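Local coordinates for porin protein associated with imipenem resistance (Acinetobacter baumannii, PDB 4FUV) that forms an eight-stranded outer-membrane beta-barrel, probably takes up ornithine and imipenem, and is associated with imipenem resistance, at residues M140-D145 against Y171-P176; A147-F152 against F165-A170; D69-N74 against D105-L110; R121-D126 against V198-R203. One frame throughout, in Å; residues are numbered along the deposited sequence.

Contact 1: M140-D145 against Y171-P176; sequences MSYKND and YYTGNP. With C8E ((hydroxyethyloxy)tri(ethyloxy)octane), chain K; C8E ((hydroxyethyloxy)tri(ethyloxy)octane), chain D.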
# COMPACT_ATOMS: atom_id res chain seq x y z
N MET A 140 -24.81 12.49 4.40
CA MET A 140 -25.30 11.20 4.83
C MET A 140 -25.62 11.26 6.32
O MET A 140 -24.75 11.61 7.12
CB MET A 140 -24.22 10.16 4.57
CG MET A 140 -24.63 8.75 4.81
SD MET A 140 -23.23 7.66 4.63
CE MET A 140 -22.64 8.13 3.01
N SER A 141 -26.86 10.97 6.68
CA SER A 141 -27.26 11.10 8.07
C SER A 141 -27.86 9.82 8.63
O SER A 141 -28.74 9.21 8.03
CB SER A 141 -28.26 12.25 8.24
OG SER A 141 -29.37 12.06 7.39
N TYR A 142 -27.38 9.43 9.80
CA TYR A 142 -27.95 8.32 10.55
C TYR A 142 -28.75 8.90 11.71
O TYR A 142 -28.19 9.53 12.60
CB TYR A 142 -26.85 7.42 11.09
CG TYR A 142 -26.11 6.66 10.01
CD1 TYR A 142 -25.07 7.25 9.30
CD2 TYR A 142 -26.45 5.35 9.70
CE1 TYR A 142 -24.39 6.57 8.32
CE2 TYR A 142 -25.77 4.65 8.73
CZ TYR A 142 -24.75 5.27 8.03
OH TYR A 142 -24.08 4.60 7.05
N LYS A 143 -30.06 8.67 11.69
CA LYS A 143 -30.90 9.14 12.78
C LYS A 143 -31.85 8.03 13.21
O LYS A 143 -32.63 7.54 12.40
CB LYS A 143 -31.67 10.39 12.35
CG LYS A 143 -32.74 10.81 13.34
N ASN A 144 -31.80 7.64 14.48
CA ASN A 144 -32.60 6.54 15.00
C ASN A 144 -33.00 6.83 16.43
O ASN A 144 -32.14 7.16 17.25
CB ASN A 144 -31.78 5.24 15.01
CG ASN A 144 -31.45 4.71 13.63
OD1 ASN A 144 -30.39 4.99 13.09
ND2 ASN A 144 -32.34 3.89 13.07
N ASP A 145 -34.28 6.70 16.75
CA ASP A 145 -34.71 6.93 18.12
C ASP A 145 -34.07 5.87 19.01
O ASP A 145 -33.60 6.16 20.12
CB ASP A 145 -36.24 6.88 18.24
CG ASP A 145 -36.90 8.17 17.75
OD1 ASP A 145 -36.20 9.20 17.67
OD2 ASP A 145 -38.12 8.15 17.47
N TYR A 171 -24.06 -0.50 15.03
CA TYR A 171 -25.47 -0.29 15.29
C TYR A 171 -26.24 -0.75 14.06
O TYR A 171 -25.82 -0.50 12.94
CB TYR A 171 -25.75 1.20 15.53
CG TYR A 171 -25.06 1.77 16.77
CD1 TYR A 171 -25.61 1.58 18.04
CD2 TYR A 171 -23.89 2.50 16.66
CE1 TYR A 171 -24.98 2.11 19.17
CE2 TYR A 171 -23.26 3.03 17.79
CZ TYR A 171 -23.82 2.84 19.03
OH TYR A 171 -23.18 3.37 20.14
N TYR A 172 -27.35 -1.45 14.28
CA TYR A 172 -28.26 -1.73 13.18
C TYR A 172 -29.17 -0.53 13.04
O TYR A 172 -30.08 -0.32 13.84
CB TYR A 172 -29.08 -2.98 13.46
CG TYR A 172 -30.21 -3.20 12.47
CD1 TYR A 172 -29.98 -3.25 11.10
CD2 TYR A 172 -31.51 -3.38 12.91
CE1 TYR A 172 -31.03 -3.46 10.20
CE2 TYR A 172 -32.57 -3.59 12.02
CZ TYR A 172 -32.31 -3.62 10.67
OH TYR A 172 -33.36 -3.83 9.80
N THR A 173 -28.91 0.27 12.01
CA THR A 173 -29.59 1.54 11.81
C THR A 173 -30.53 1.56 10.61
O THR A 173 -31.38 2.45 10.49
CB THR A 173 -28.55 2.64 11.55
OG1 THR A 173 -27.73 2.24 10.45
CG2 THR A 173 -27.68 2.80 12.79
N GLY A 174 -30.38 0.58 9.72
CA GLY A 174 -31.01 0.68 8.41
C GLY A 174 -30.19 1.66 7.59
O GLY A 174 -29.32 2.36 8.14
N ASN A 175 -30.45 1.74 6.28
CA ASN A 175 -29.72 2.69 5.45
C ASN A 175 -29.92 4.13 5.90
O ASN A 175 -31.02 4.52 6.27
CB ASN A 175 -30.16 2.57 3.99
CG ASN A 175 -29.86 1.21 3.41
OD1 ASN A 175 -30.66 0.30 3.53
ND2 ASN A 175 -28.70 1.08 2.79
N PRO A 176 -28.86 4.93 5.82
CA PRO A 176 -28.93 6.35 6.19
C PRO A 176 -29.66 7.15 5.12
O PRO A 176 -29.92 6.64 4.02
CB PRO A 176 -27.46 6.77 6.23
CG PRO A 176 -26.82 5.90 5.18
CD PRO A 176 -27.54 4.58 5.26
C8 C8E K . -28.52 -6.49 16.71
O9 C8E K . -29.32 -6.95 15.62
C10 C8E K . -30.70 -6.71 15.83
C11 C8E K . -31.51 -7.23 14.65
O12 C8E K . -32.83 -7.51 15.07
C13 C8E K . -33.65 -6.35 15.08
O15 C8E K . -34.94 -3.50 15.67
C16 C8E K . -34.94 -2.08 15.64
C17 C8E K . -33.85 -1.66 14.65
O18 C8E K . -34.09 -0.34 14.20
C19 C8E K . -33.40 -0.09 12.99
C20 C8E K . -34.21 -0.65 11.82
O21 C8E K . -34.37 0.33 10.81
C1 C8E D . -8.93 1.04 17.73
C2 C8E D . -10.35 0.52 17.56
C3 C8E D . -10.83 0.76 16.14
C5 C8E D . -14.15 1.02 13.06
C6 C8E D . -15.16 1.02 11.91
C7 C8E D . -14.88 2.14 10.91
C8 C8E D . -15.63 3.43 11.21
O9 C8E D . -16.28 3.94 10.06
C10 C8E D . -17.28 4.89 10.39
C11 C8E D . -17.73 5.68 9.17
O12 C8E D . -18.91 5.10 8.64
C13 C8E D . -19.76 6.01 7.97
C14 C8E D . -20.99 5.24 7.53
O15 C8E D . -20.62 3.87 7.52
C16 C8E D . -20.89 3.20 6.31
C17 C8E D . -20.90 1.70 6.57
O18 C8E D . -19.92 1.09 5.77
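Tyr142 and Pro176 bring their CA atoms to 4.9 Å where strand 134-144 passes the loop that follows strand 162-172, while Asn144 and Thr173, further along, stay wider apart. The main side-chain contact is a CH-pi pair: Pro176 CB sits 3.5 Å above the centre of the Tyr142 ring, only 10° off the normal. The Tyr142 phenol and the proline ring run side by side in the same direction, and Met140 CG closes on Pro176 CG at 3.6 Å. Thr173 comes to the same phenol from another side, placing OG1 in the ring plane at the edge, 3.4 Å from Tyr142 CD2. With chi1 at 55°, Thr173 OG1 lies between its own N and carbonyl carbon, and from there donates to Gly174 O. Asn144 crosses Thr173 at about a right angle. Its ND2 gives a straight bond of 3.1 Å to Thr173 O, nearly in its own amide plane, while OD1 rests against Thr173 CB. At the far end of the phenol, Tyr142 OH touches C14 of a detergent molecule. Helix 194-207 adds Ile205 against both Met140 and Pro176. The chemistry is thus divided: a CH-pi contact and apolar packing seat the proline, and one amide bond ties Thr173, just after strand 162-172, to strand 134-144, where a regular ladder of backbone bonds between the two segments is lacking.

Contact 2: A147-F152 against F165-A170; sequences APYLGF and FGEVGA. With C8E ((hydroxyethyloxy)tri(ethyloxy)octane), chain K; C8E ((hydroxyethyloxy)tri(ethyloxy)octane), chain J.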
# COMPACT_ATOMS: atom_id res chain seq x y z
N ALA A 147 -31.55 2.26 18.23
CA ALA A 147 -30.90 1.27 17.37
C ALA A 147 -30.16 0.26 18.23
O ALA A 147 -29.42 0.63 19.13
CB ALA A 147 -29.93 1.95 16.42
N PRO A 148 -30.34 -1.04 17.94
CA PRO A 148 -29.63 -2.09 18.66
C PRO A 148 -28.15 -2.03 18.33
O PRO A 148 -27.77 -1.60 17.23
CB PRO A 148 -30.22 -3.39 18.09
CG PRO A 148 -31.40 -2.98 17.29
CD PRO A 148 -31.16 -1.58 16.84
N TYR A 149 -27.32 -2.46 19.28
CA TYR A 149 -25.88 -2.40 19.15
C TYR A 149 -25.27 -3.72 19.58
O TYR A 149 -25.72 -4.33 20.54
CB TYR A 149 -25.33 -1.30 20.08
CG TYR A 149 -23.81 -1.21 20.07
CD1 TYR A 149 -23.13 -0.67 18.98
CD2 TYR A 149 -23.06 -1.64 21.16
CE1 TYR A 149 -21.73 -0.58 18.97
CE2 TYR A 149 -21.67 -1.54 21.17
CZ TYR A 149 -21.01 -1.02 20.06
OH TYR A 149 -19.63 -0.92 20.07
N LEU A 150 -24.22 -4.15 18.89
CA LEU A 150 -23.42 -5.29 19.30
C LEU A 150 -21.98 -4.90 19.08
O LEU A 150 -21.65 -4.32 18.05
CB LEU A 150 -23.75 -6.54 18.46
CG LEU A 150 -22.86 -7.76 18.74
CD1 LEU A 150 -23.10 -8.28 20.17
CD2 LEU A 150 -23.00 -8.91 17.70
N GLY A 151 -21.11 -5.22 20.03
CA GLY A 151 -19.72 -4.87 19.87
C GLY A 151 -18.84 -5.74 20.73
O GLY A 151 -19.34 -6.51 21.54
N PHE A 152 -17.53 -5.60 20.56
CA PHE A 152 -16.58 -6.36 21.35
C PHE A 152 -15.49 -5.41 21.83
O PHE A 152 -15.03 -4.55 21.08
CB PHE A 152 -15.98 -7.51 20.53
CG PHE A 152 -17.03 -8.39 19.89
CD1 PHE A 152 -17.57 -8.07 18.65
CD2 PHE A 152 -17.49 -9.52 20.54
CE1 PHE A 152 -18.55 -8.86 18.07
CE2 PHE A 152 -18.47 -10.33 19.97
CZ PHE A 152 -19.00 -10.00 18.73
N PHE A 165 -8.92 1.28 27.02
CA PHE A 165 -9.72 0.33 26.26
C PHE A 165 -9.85 0.68 24.79
O PHE A 165 -9.56 1.79 24.37
CB PHE A 165 -11.11 0.19 26.88
CG PHE A 165 -12.08 1.25 26.47
CD1 PHE A 165 -12.11 2.48 27.12
CD2 PHE A 165 -12.98 1.02 25.44
CE1 PHE A 165 -13.02 3.47 26.74
CE2 PHE A 165 -13.89 1.99 25.05
CZ PHE A 165 -13.91 3.22 25.70
N GLY A 166 -10.27 -0.31 24.00
CA GLY A 166 -10.71 -0.08 22.64
C GLY A 166 -12.00 -0.86 22.48
O GLY A 166 -12.20 -1.85 23.18
N GLU A 167 -12.87 -0.42 21.59
CA GLU A 167 -14.12 -1.14 21.35
C GLU A 167 -14.51 -1.02 19.89
O GLU A 167 -14.44 0.07 19.29
CB GLU A 167 -15.25 -0.59 22.23
CG GLU A 167 -16.54 -1.43 22.20
CD GLU A 167 -17.65 -0.87 23.08
OE1 GLU A 167 -17.42 -0.69 24.30
OE2 GLU A 167 -18.76 -0.60 22.56
N VAL A 168 -14.95 -2.13 19.32
CA VAL A 168 -15.45 -2.12 17.95
C VAL A 168 -16.80 -2.82 17.91
O VAL A 168 -16.99 -3.87 18.53
CB VAL A 168 -14.45 -2.76 16.94
CG1 VAL A 168 -13.08 -2.09 17.04
CG2 VAL A 168 -14.32 -4.25 17.17
N GLY A 169 -17.75 -2.21 17.21
CA GLY A 169 -19.05 -2.83 17.03
C GLY A 169 -19.83 -2.22 15.89
O GLY A 169 -19.26 -1.60 14.97
N ALA A 170 -21.15 -2.36 15.96
CA ALA A 170 -22.00 -1.75 14.94
C ALA A 170 -23.43 -1.59 15.43
O ALA A 170 -23.93 -2.44 16.18
CB ALA A 170 -21.96 -2.58 13.63
C8 C8E K . -28.52 -6.49 16.71
O9 C8E K . -29.32 -6.95 15.62
C10 C8E K . -30.70 -6.71 15.83
C11 C8E K . -31.51 -7.23 14.65
O12 C8E K . -32.83 -7.51 15.07
C13 C8E K . -33.65 -6.35 15.08
O15 C8E K . -34.94 -3.50 15.67
C16 C8E K . -34.94 -2.08 15.64
C17 C8E K . -33.85 -1.66 14.65
O18 C8E K . -34.09 -0.34 14.20
C19 C8E K . -33.40 -0.09 12.99
C20 C8E K . -34.21 -0.65 11.82
O21 C8E K . -34.37 0.33 10.81
C8 C8E J . -20.71 -6.63 15.20
O9 C8E J . -19.47 -5.95 15.10
C10 C8E J . -18.38 -6.86 15.15
C11 C8E J . -17.20 -6.28 14.36
O18 C8E J . -21.15 -4.47 9.76
C19 C8E J . -21.66 -5.76 9.54
C20 C8E J . -21.83 -6.40 10.91
O21 C8E J . -23.21 -6.40 11.21
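Tyr149 OH donates to Glu167 OE2 at 2.7 Å, using the carboxylate lone pair that faces away from the other oxygen. The two side chains meet tip to tip, ring and carboxylate planes 41° apart. Tyr149 CG is anti to its backbone N (chi1 177°), and the ring lies across the opposing strand, with CE1 3.5 Å from Ala170 N and OH 3.6 Å from Gly169 CA. The other carboxylate oxygen, Glu167 OE1, is bonded to Tyr96 OH, so tyrosines hold the acid at both oxygens. Below the phenol, Gly151 and Gly169 form a non-hydrogen-bonded pair whose CA atoms are just 3.6 Å apart; a CB on either residue would run into Tyr149 OH, so the glycines let the ring lie close to the sheet. On each side of this pair stands a hydrogen-bonded one: Leu150 with Ala170, and Phe152 with Val168, whose Phe152 N to Val168 O bond is 2.7 Å. Leu150, Phe152, Val168 and Ala170 put their side chains on the opposite face from Tyr149 and Glu167. There Phe152 CE1, at the ring edge, lies 3.5 Å from C10 of a detergent molecule, as expected of a membrane-facing barrel surface, while the acid and phenol lie on the other face, probably toward the barrel interior. The two strands form the hairpin 147-154 and 162-172, with strand 95-114 bonded alongside the first and strand 213-224 alongside the second; Lys218 and, from strand 20-26, Arg22 pack against Glu167.

Contact 3: D69-N74 against D105-L110; sequences DMDNNN and DNDYDL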
# COMPACT_ATOMS: atom_id res chain seq x y z
N ASP A 69 -16.69 16.72 7.28
CA ASP A 69 -17.39 17.26 8.44
C ASP A 69 -18.22 16.15 9.07
O ASP A 69 -18.80 15.31 8.37
CB ASP A 69 -18.26 18.45 8.06
CG ASP A 69 -17.45 19.65 7.61
OD1 ASP A 69 -16.33 19.85 8.13
OD2 ASP A 69 -17.92 20.40 6.73
N MET A 70 -18.27 16.13 10.39
CA MET A 70 -19.03 15.11 11.10
C MET A 70 -19.64 15.71 12.36
O MET A 70 -18.96 16.37 13.14
CB MET A 70 -18.16 13.91 11.43
CG MET A 70 -18.87 12.83 12.24
SD MET A 70 -17.85 11.37 12.59
CE MET A 70 -16.84 11.94 13.97
N ASP A 71 -20.93 15.46 12.56
CA ASP A 71 -21.62 15.95 13.74
C ASP A 71 -22.32 14.77 14.41
O ASP A 71 -23.06 14.03 13.76
CB ASP A 71 -22.63 17.03 13.35
CG ASP A 71 -23.30 17.68 14.54
OD1 ASP A 71 -22.78 17.55 15.67
OD2 ASP A 71 -24.35 18.33 14.34
N ASN A 72 -22.06 14.58 15.70
CA ASN A 72 -22.61 13.43 16.43
C ASN A 72 -23.41 13.86 17.66
O ASN A 72 -23.13 14.89 18.28
CB ASN A 72 -21.49 12.46 16.83
CG ASN A 72 -20.45 12.24 15.73
OD1 ASN A 72 -19.50 13.01 15.59
ND2 ASN A 72 -20.64 11.19 14.94
N ASN A 73 -24.41 13.05 18.01
CA ASN A 73 -25.26 13.32 19.15
C ASN A 73 -25.93 12.02 19.56
O ASN A 73 -27.10 11.79 19.28
CB ASN A 73 -26.31 14.38 18.81
CG ASN A 73 -27.03 14.92 20.04
OD1 ASN A 73 -26.42 15.11 21.10
ND2 ASN A 73 -28.32 15.15 19.91
N ASN A 74 -25.15 11.16 20.20
CA ASN A 74 -25.58 9.81 20.50
C ASN A 74 -25.61 9.54 22.00
O ASN A 74 -24.71 9.96 22.73
CB ASN A 74 -24.60 8.85 19.84
CG ASN A 74 -24.41 9.15 18.37
OD1 ASN A 74 -25.37 9.18 17.60
ND2 ASN A 74 -23.17 9.40 17.98
N ASP A 105 -27.75 10.10 16.23
CA ASP A 105 -27.93 11.26 15.34
C ASP A 105 -26.55 11.63 14.85
O ASP A 105 -25.77 12.26 15.56
CB ASP A 105 -28.60 12.43 16.09
CG ASP A 105 -28.85 13.65 15.19
OD1 ASP A 105 -28.40 13.68 14.03
OD2 ASP A 105 -29.49 14.59 15.67
N ASN A 106 -26.24 11.21 13.62
CA ASN A 106 -24.91 11.40 13.06
C ASN A 106 -24.98 11.95 11.64
O ASN A 106 -25.59 11.34 10.77
CB ASN A 106 -24.13 10.08 13.07
CG ASN A 106 -23.98 9.49 14.48
OD1 ASN A 106 -23.03 9.83 15.20
ND2 ASN A 106 -24.91 8.62 14.87
N ASP A 107 -24.36 13.10 11.41
CA ASP A 107 -24.29 13.66 10.07
C ASP A 107 -22.87 13.62 9.55
O ASP A 107 -21.94 14.07 10.22
CB ASP A 107 -24.81 15.10 10.06
CG ASP A 107 -26.22 15.21 10.57
OD1 ASP A 107 -27.01 14.27 10.37
OD2 ASP A 107 -26.55 16.25 11.19
N TYR A 108 -22.72 13.08 8.35
CA TYR A 108 -21.45 13.11 7.63
C TYR A 108 -21.60 13.99 6.38
O TYR A 108 -22.60 13.92 5.67
CB TYR A 108 -21.02 11.69 7.28
CG TYR A 108 -20.95 10.78 8.48
CD1 TYR A 108 -22.07 10.09 8.95
CD2 TYR A 108 -19.75 10.61 9.17
CE1 TYR A 108 -21.99 9.25 10.07
CE2 TYR A 108 -19.67 9.79 10.29
CZ TYR A 108 -20.79 9.11 10.74
OH TYR A 108 -20.68 8.30 11.85
N ASP A 109 -20.61 14.84 6.13
CA ASP A 109 -20.57 15.66 4.93
C ASP A 109 -19.17 15.58 4.33
O ASP A 109 -18.26 16.28 4.75
CB ASP A 109 -20.93 17.11 5.26
CG ASP A 109 -20.89 18.02 4.03
OD1 ASP A 109 -19.80 18.54 3.70
OD2 ASP A 109 -21.95 18.21 3.39
N LEU A 110 -19.01 14.68 3.35
CA LEU A 110 -17.72 14.44 2.70
C LEU A 110 -17.65 15.09 1.32
O LEU A 110 -18.54 14.92 0.50
CB LEU A 110 -17.50 12.94 2.56
CG LEU A 110 -16.25 12.55 1.78
CD1 LEU A 110 -14.99 12.92 2.56
CD2 LEU A 110 -16.27 11.07 1.45
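Asn106 and Asn74 carry the side-chain hydrogen bonding here, joined by Asn72. Asn106 OD1 accepts twice: from Asn72 ND2 at 2.8 Å, in the carbonyl plane and on a lone pair, and from Asn74 ND2, also at 2.8 Å with an angle of 166° at the hydrogen. The Asn74 side chain crosses that of Asn106 at about a right angle, their amide planes 29° apart, and its OD1 takes the backbone N of Asp105 at 2.9 Å; a weak bond from Asn106 ND2 reaches the same oxygen. The backbone bonds come in two regular pairs, Asp69 with Asp109 and Asp71 with Asp107, and a weak one from Asn73 N to Asp105 O. This is the antiparallel meander of an outer-membrane barrel: segments 69-74 and 105-110, on strands 64-81 and 95-114, run antiparallel at 178°, with strands 42-56 and 134-144 flanking them. Sulfur-aromatic packing adds Met70 SD at 3.3 Å from Tyr108 CE2, approaching the ring obliquely, on the same face as the asparagines; Leu214 of strand 213-224 touches Asn106 and Tyr108 there, as fits an interior side. Like charges gather on the other face. Asp69 OD2 and Asp109 OD1 are 4.0 Å apart, and Asp71 with Asp107 stands a little wider, which probably makes this face markedly acidic. Asp69 OD1 is bonded to Ser54 OG.

Contact 4: R121-D126 against V198-R203; sequences RVNNQD and VNAEAR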
# COMPACT_ATOMS: atom_id res chain seq x y z
N ARG A 121 -12.81 7.62 -9.62
CA ARG A 121 -13.71 6.49 -9.88
C ARG A 121 -15.03 6.70 -9.16
O ARG A 121 -15.04 7.06 -7.98
CB ARG A 121 -13.05 5.19 -9.40
CG ARG A 121 -13.73 3.90 -9.82
CD ARG A 121 -12.76 2.73 -9.58
NE ARG A 121 -13.32 1.41 -9.87
CZ ARG A 121 -13.49 0.91 -11.10
NH1 ARG A 121 -13.16 1.63 -12.17
NH2 ARG A 121 -14.01 -0.30 -11.25
N VAL A 122 -16.14 6.51 -9.87
CA VAL A 122 -17.46 6.66 -9.26
C VAL A 122 -18.34 5.48 -9.67
O VAL A 122 -18.48 5.19 -10.86
CB VAL A 122 -18.15 7.99 -9.66
CG1 VAL A 122 -19.51 8.12 -8.98
CG2 VAL A 122 -17.27 9.19 -9.29
N ASN A 123 -18.89 4.78 -8.68
CA ASN A 123 -19.70 3.58 -8.96
C ASN A 123 -18.98 2.58 -9.88
O ASN A 123 -19.57 2.06 -10.83
CB ASN A 123 -21.05 3.99 -9.57
CG ASN A 123 -22.05 2.85 -9.60
OD1 ASN A 123 -22.19 2.11 -8.63
ND2 ASN A 123 -22.74 2.69 -10.73
N ASN A 124 -17.71 2.33 -9.59
CA ASN A 124 -16.91 1.34 -10.34
C ASN A 124 -16.68 1.72 -11.80
O ASN A 124 -16.44 0.85 -12.65
CB ASN A 124 -17.52 -0.06 -10.24
CG ASN A 124 -17.64 -0.53 -8.80
OD1 ASN A 124 -16.78 -0.25 -7.98
ND2 ASN A 124 -18.73 -1.22 -8.49
N GLN A 125 -16.76 3.01 -12.09
CA GLN A 125 -16.45 3.51 -13.42
C GLN A 125 -15.41 4.62 -13.30
O GLN A 125 -15.48 5.46 -12.39
CB GLN A 125 -17.71 4.03 -14.13
CG GLN A 125 -17.44 4.53 -15.54
CD GLN A 125 -18.70 4.94 -16.28
OE1 GLN A 125 -19.74 4.30 -16.17
NE2 GLN A 125 -18.59 6.01 -17.07
N ASP A 126 -14.44 4.59 -14.20
CA ASP A 126 -13.38 5.59 -14.20
C ASP A 126 -13.82 6.83 -14.97
O ASP A 126 -14.45 6.73 -16.03
CB ASP A 126 -12.11 5.02 -14.82
CG ASP A 126 -11.51 3.89 -13.98
OD1 ASP A 126 -11.63 3.93 -12.74
OD2 ASP A 126 -10.92 2.97 -14.57
N VAL A 198 -22.90 9.07 -10.09
CA VAL A 198 -23.08 9.67 -8.76
C VAL A 198 -24.38 9.23 -8.08
O VAL A 198 -24.38 8.79 -6.93
CB VAL A 198 -22.99 11.21 -8.81
CG1 VAL A 198 -23.50 11.81 -7.53
CG2 VAL A 198 -21.54 11.63 -9.05
N ASN A 199 -25.49 9.35 -8.81
CA ASN A 199 -26.80 8.86 -8.38
C ASN A 199 -26.85 7.35 -8.13
O ASN A 199 -27.60 6.89 -7.28
CB ASN A 199 -27.87 9.22 -9.42
CG ASN A 199 -28.14 10.70 -9.47
OD1 ASN A 199 -27.86 11.42 -8.52
ND2 ASN A 199 -28.70 11.17 -10.59
N ALA A 200 -26.07 6.60 -8.90
CA ALA A 200 -25.99 5.16 -8.68
C ALA A 200 -25.39 4.91 -7.31
O ALA A 200 -25.88 4.07 -6.56
CB ALA A 200 -25.14 4.50 -9.74
N GLU A 201 -24.34 5.66 -6.98
CA GLU A 201 -23.69 5.53 -5.67
C GLU A 201 -24.59 5.96 -4.52
O GLU A 201 -24.60 5.33 -3.48
CB GLU A 201 -22.36 6.28 -5.65
CG GLU A 201 -21.17 5.35 -5.85
CD GLU A 201 -19.85 6.05 -5.63
OE1 GLU A 201 -18.80 5.45 -5.94
OE2 GLU A 201 -19.87 7.19 -5.15
N ALA A 202 -25.35 7.03 -4.72
CA ALA A 202 -26.32 7.45 -3.73
C ALA A 202 -27.31 6.32 -3.51
O ALA A 202 -27.62 5.99 -2.36
CB ALA A 202 -27.04 8.73 -4.16
N ARG A 203 -27.77 5.70 -4.59
CA ARG A 203 -28.73 4.61 -4.47
C ARG A 203 -28.19 3.39 -3.73
O ARG A 203 -28.92 2.76 -2.97
CB ARG A 203 -29.28 4.20 -5.84
CG ARG A 203 -30.21 5.24 -6.44
O HOH W 1 -16.46 3.15 -7.10
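Glu201 reaches from helix 194-207 to the backbone of Asn123 in the type I' turn from Val122 to Gln125. Its CB points toward the turn, and CG, set by an unusual chi1 of -100°, lies 4.0 Å from Asn123 CB. The chain then extends, and CD comes to 3.4 Å from Asn123 N. At the tip the oxygens part company: OE1 accepts from Asn123 N at 2.8 Å, the bond nearly straight at 170° although the donor stands well above the carboxylate plane, while OE2 rests against the methyl Val122 CG1 at 4.0 Å. A water accepts from Asn124 N and donates weakly to the same Glu201 OE1. Val122 CG1 also packs against the helix at Val198, 3.7 Å from its N. The Asn123 side chain lies against Ala200: ND2 is 3.2 Å from Ala200 CB and is bonded to Gln192 OE1. Behind the turn, Arg121 NH1 makes a salt bridge to Asp126 OD1, and the guanidinium lies with one face over Asn124 C. Asp126 OD2 goes on to Arg118 of the second subunit. One carboxylate oxygen therefore takes the amide of Asn123 directly, and is linked only weakly, through a water, to that of Asn124. The positive phi angles of both asparagines belong to this turn type, and the glutamate's charge probably strengthens the bond to Asn123 N, docking the helix on the hairpin tip.

From the N terminus, contact 3 closes first, pairing strand 64-81 with strand 95-114 across a loop that includes helix 90-94. The remaining three are nested. Contact 4 opens at the hairpin 119-129 and closes far along the chain on helix 194-207; within its loop lies contact 1, and within that contact 2, the hairpin 147-154 with 162-172. Contacts 1 and 2 share strand 162-172 and meet at Tyr171 and Tyr172. Contact 1 also touches contact 3, since strands 134-144 and 95-114 are neighbours. Contact 4 stands about 22 Å from contact 3, between centres, and ties the helix to the hairpin away from the chain's centre.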